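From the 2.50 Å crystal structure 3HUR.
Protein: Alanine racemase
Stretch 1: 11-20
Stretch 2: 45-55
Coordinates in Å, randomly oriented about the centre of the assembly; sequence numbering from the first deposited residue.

Stretch 1, residues 11-20: WVSVDLDAAA
Stretch 2 45-55: GLGAIPLAKAF

Where a strand runs straight into a helix, one face of the continuous segment can pack against a second helix without a hydrogen bond between them, and this pair of stretches from an alanine racemase is a compact example. Residues 11-15 are extended, with phi/psi from -166/165 at Trp 11 to -91/107 at Asp 15; residues 17-20 are helical near -65/-40, after Leu 16 at -74/-23. The second stretch passes through a short loop into a helix spanning 48-55. No hydrogen bond crosses between the stretches, and the 392 Å² they bury together is mostly a matter of apolar fit.

The alternation of the strand sets the first part of the contact. Val 12 and Val 14, both t, direct their CA-to-CB bonds toward the second stretch, while Trp 11, Ser 13 and Asp 15 stay out of reach. Leu 46 (m, t) meets both valines with one methyl: its CD2 is 4.5 Å from Val 12 CG1 and 4.4 Å from Val 14 CG2. Val 14 CG2 also rests 4.1 Å from the carbonyl oxygen, Leu 46 O. The CA atoms of Val 14 and Leu 46 are 7.0 Å apart.

The turn into each helix is built locally. Asp 15 (t) is the N-cap of the first: its OD1 accepts from Ala 18 N at 3.0 Å and, weakly, from Asp 17 N at 2.8 Å. Gly 47 holds the same position before the second helix, with phi/psi of 121/106. A CB there would be jammed against the preceding carbonyl oxygen and crowded by Pro 50 CG at 3.3 Å, so the backbone calls for glycine. Leu 51 N then bonds to Gly 47 O at 3.2 Å, opening the helical ladder.

The two helices cross at -59°, their axes approaching to 9.5 Å. Leu 16 (m, t) is the principal bump, covered over 75 Å², the largest area of any residue here. It settles among Pro 50, Leu 51 and Ala 54, residues spread over about one helical turn: Leu 16 CD1 lies 4.1 Å from Pro 50 CB and 3.8 Å from Pro 50 O, Leu 16 CD2 lies 3.7 Å from Leu 51 CD2, and Leu 16 CB lies 4.0 Å from Ala 54 CB. The short side chain of Ala 54 accompanies a close backbone approach, with Ala 54 CA 6.4 Å from Leu 16 CA.

Small residues on the first helix receive larger ones in return. Ala 19 points toward the second helix, and Leu 51 (m, t), whose CA-to-CB bond is sideways, brings its end nearer, placing CD2 3.6 Å from Ala 19 CB. Phe 55 (chi1 m, chi2 -30°) does likewise: its CE1 stands 4.1 Å from Ala 19 CB and 3.8 Å from Ala 19 O. Ala 20 N lies at the ring edge, 4.3 Å from Phe 55 CE1, and the CA atoms of Ala 20 and Phe 55 are 6.1 Å apart. Leu 16 thus fits among Pro 50, Leu 51 and Ala 54, and the ends of Leu 51 and Phe 55 come in over Ala 19.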

# COMPACT_ATOMS: atom_id res chain seq x y z
N TRP A 11 17.90 -12.12 2.47
CA TRP A 11 18.21 -12.48 1.10
C TRP A 11 17.33 -13.65 0.61
O TRP A 11 16.67 -14.32 1.41
CB TRP A 11 19.69 -12.84 0.99
CG TRP A 11 20.10 -14.03 1.77
CD1 TRP A 11 20.13 -15.32 1.35
CD2 TRP A 11 20.56 -14.05 3.14
NE1 TRP A 11 20.56 -16.15 2.37
CE2 TRP A 11 20.82 -15.39 3.48
CE3 TRP A 11 20.77 -13.05 4.11
CZ2 TRP A 11 21.30 -15.75 4.71
CZ3 TRP A 11 21.21 -13.42 5.33
CH2 TRP A 11 21.49 -14.76 5.63
N VAL A 12 17.30 -13.86 -0.70
CA VAL A 12 16.60 -15.01 -1.33
C VAL A 12 17.65 -15.98 -1.70
O VAL A 12 18.54 -15.67 -2.46
CB VAL A 12 15.91 -14.69 -2.67
CG1 VAL A 12 15.25 -15.98 -3.24
CG2 VAL A 12 14.89 -13.60 -2.50
N SER A 13 17.52 -17.18 -1.14
CA SER A 13 18.49 -18.23 -1.30
C SER A 13 17.93 -19.18 -2.38
O SER A 13 16.83 -19.68 -2.24
CB SER A 13 18.63 -18.95 0.04
OG SER A 13 19.46 -20.07 -0.13
N VAL A 14 18.72 -19.43 -3.40
CA VAL A 14 18.32 -20.17 -4.57
C VAL A 14 19.24 -21.41 -4.75
O VAL A 14 20.43 -21.28 -5.02
CB VAL A 14 18.47 -19.31 -5.84
CG1 VAL A 14 18.10 -20.13 -7.07
CG2 VAL A 14 17.66 -18.00 -5.74
N ASP A 15 18.69 -22.59 -4.60
CA ASP A 15 19.47 -23.81 -4.69
C ASP A 15 19.48 -24.35 -6.13
O ASP A 15 18.47 -24.90 -6.62
CB ASP A 15 18.85 -24.83 -3.75
CG ASP A 15 19.37 -26.20 -3.98
OD1 ASP A 15 20.17 -26.37 -4.93
OD2 ASP A 15 18.97 -27.10 -3.23
N LEU A 16 20.62 -24.21 -6.79
CA LEU A 16 20.67 -24.49 -8.22
C LEU A 16 20.63 -25.95 -8.51
O LEU A 16 20.22 -26.33 -9.60
CB LEU A 16 21.90 -23.89 -8.88
CG LEU A 16 21.94 -22.35 -8.92
CD1 LEU A 16 23.29 -21.81 -9.40
CD2 LEU A 16 20.79 -21.83 -9.78
N ASP A 17 21.03 -26.77 -7.53
CA ASP A 17 20.93 -28.23 -7.66
C ASP A 17 19.47 -28.63 -7.80
O ASP A 17 19.13 -29.49 -8.60
CB ASP A 17 21.46 -28.98 -6.43
CG ASP A 17 22.99 -28.99 -6.31
OD1 ASP A 17 23.71 -29.27 -7.29
OD2 ASP A 17 23.47 -28.74 -5.19
N ALA A 18 18.63 -28.01 -6.98
CA ALA A 18 17.21 -28.30 -6.98
C ALA A 18 16.59 -27.84 -8.28
O ALA A 18 15.72 -28.52 -8.82
CB ALA A 18 16.52 -27.67 -5.76
N ALA A 19 17.05 -26.73 -8.84
CA ALA A 19 16.52 -26.33 -10.14
C ALA A 19 16.87 -27.40 -11.22
O ALA A 19 16.06 -27.68 -12.11
CB ALA A 19 17.03 -24.92 -10.58
N ALA A 20 18.07 -27.96 -11.12
CA ALA A 20 18.54 -28.92 -12.11
C ALA A 20 17.66 -30.14 -11.98
O ALA A 20 17.10 -30.63 -12.96
CB ALA A 20 19.97 -29.28 -11.87
N GLY A 45 12.65 -14.09 -11.88
CA GLY A 45 13.18 -13.35 -10.76
C GLY A 45 14.15 -14.07 -9.84
O GLY A 45 14.38 -13.61 -8.73
N LEU A 46 14.74 -15.16 -10.31
CA LEU A 46 15.71 -15.93 -9.52
C LEU A 46 17.10 -15.91 -10.12
O LEU A 46 18.06 -16.28 -9.43
CB LEU A 46 15.27 -17.39 -9.34
CG LEU A 46 13.93 -17.57 -8.66
CD1 LEU A 46 13.72 -19.02 -8.33
CD2 LEU A 46 13.84 -16.72 -7.41
N GLY A 47 17.21 -15.50 -11.38
CA GLY A 47 18.52 -15.25 -11.99
C GLY A 47 18.74 -16.12 -13.21
O GLY A 47 19.00 -17.27 -13.11
N ALA A 48 18.66 -15.55 -14.38
CA ALA A 48 18.68 -16.36 -15.59
C ALA A 48 20.08 -16.94 -15.83
O ALA A 48 20.25 -18.09 -16.18
CB ALA A 48 18.19 -15.56 -16.75
N ILE A 49 21.09 -16.14 -15.64
CA ILE A 49 22.45 -16.57 -15.89
C ILE A 49 22.87 -17.77 -15.04
O ILE A 49 23.19 -18.79 -15.61
CB ILE A 49 23.38 -15.41 -15.71
CG1 ILE A 49 22.95 -14.32 -16.66
CG2 ILE A 49 24.81 -15.79 -15.94
CD1 ILE A 49 24.03 -13.71 -17.40
N PRO A 50 22.84 -17.65 -13.70
CA PRO A 50 23.16 -18.78 -12.84
C PRO A 50 22.30 -20.01 -13.11
O PRO A 50 22.81 -21.12 -13.10
CB PRO A 50 22.91 -18.25 -11.42
CG PRO A 50 22.54 -16.85 -11.56
CD PRO A 50 22.75 -16.41 -12.93
N LEU A 51 21.01 -19.81 -13.32
CA LEU A 51 20.12 -20.92 -13.71
C LEU A 51 20.61 -21.56 -15.06
O LEU A 51 20.88 -22.75 -15.12
CB LEU A 51 18.67 -20.43 -13.79
CG LEU A 51 17.88 -20.28 -12.47
CD1 LEU A 51 16.55 -19.59 -12.72
CD2 LEU A 51 17.69 -21.61 -11.76
N ALA A 52 20.81 -20.75 -16.08
CA ALA A 52 21.33 -21.24 -17.34
C ALA A 52 22.67 -21.97 -17.22
O ALA A 52 22.81 -23.06 -17.77
CB ALA A 52 21.44 -20.16 -18.32
N LYS A 53 23.64 -21.40 -16.53
CA LYS A 53 24.90 -22.08 -16.31
C LYS A 53 24.70 -23.41 -15.60
O LYS A 53 25.33 -24.38 -15.94
CB LYS A 53 25.85 -21.25 -15.45
CG LYS A 53 26.47 -20.08 -16.14
CD LYS A 53 27.32 -19.32 -15.13
CE LYS A 53 28.09 -18.18 -15.77
NZ LYS A 53 29.31 -18.67 -16.53
N ALA A 54 23.87 -23.44 -14.57
CA ALA A 54 23.58 -24.70 -13.90
C ALA A 54 22.98 -25.72 -14.90
O ALA A 54 23.27 -26.90 -14.83
CB ALA A 54 22.65 -24.50 -12.75
N PHE A 55 22.15 -25.28 -15.83
CA PHE A 55 21.56 -26.24 -16.74
C PHE A 55 22.56 -26.73 -17.79
O PHE A 55 22.43 -27.88 -18.24
CB PHE A 55 20.33 -25.67 -17.45
CG PHE A 55 19.22 -25.24 -16.54
CD1 PHE A 55 19.01 -25.83 -15.34
CD2 PHE A 55 18.38 -24.20 -16.92
CE1 PHE A 55 17.97 -25.41 -14.54
CE2 PHE A 55 17.36 -23.79 -16.13
CZ PHE A 55 17.16 -24.37 -14.93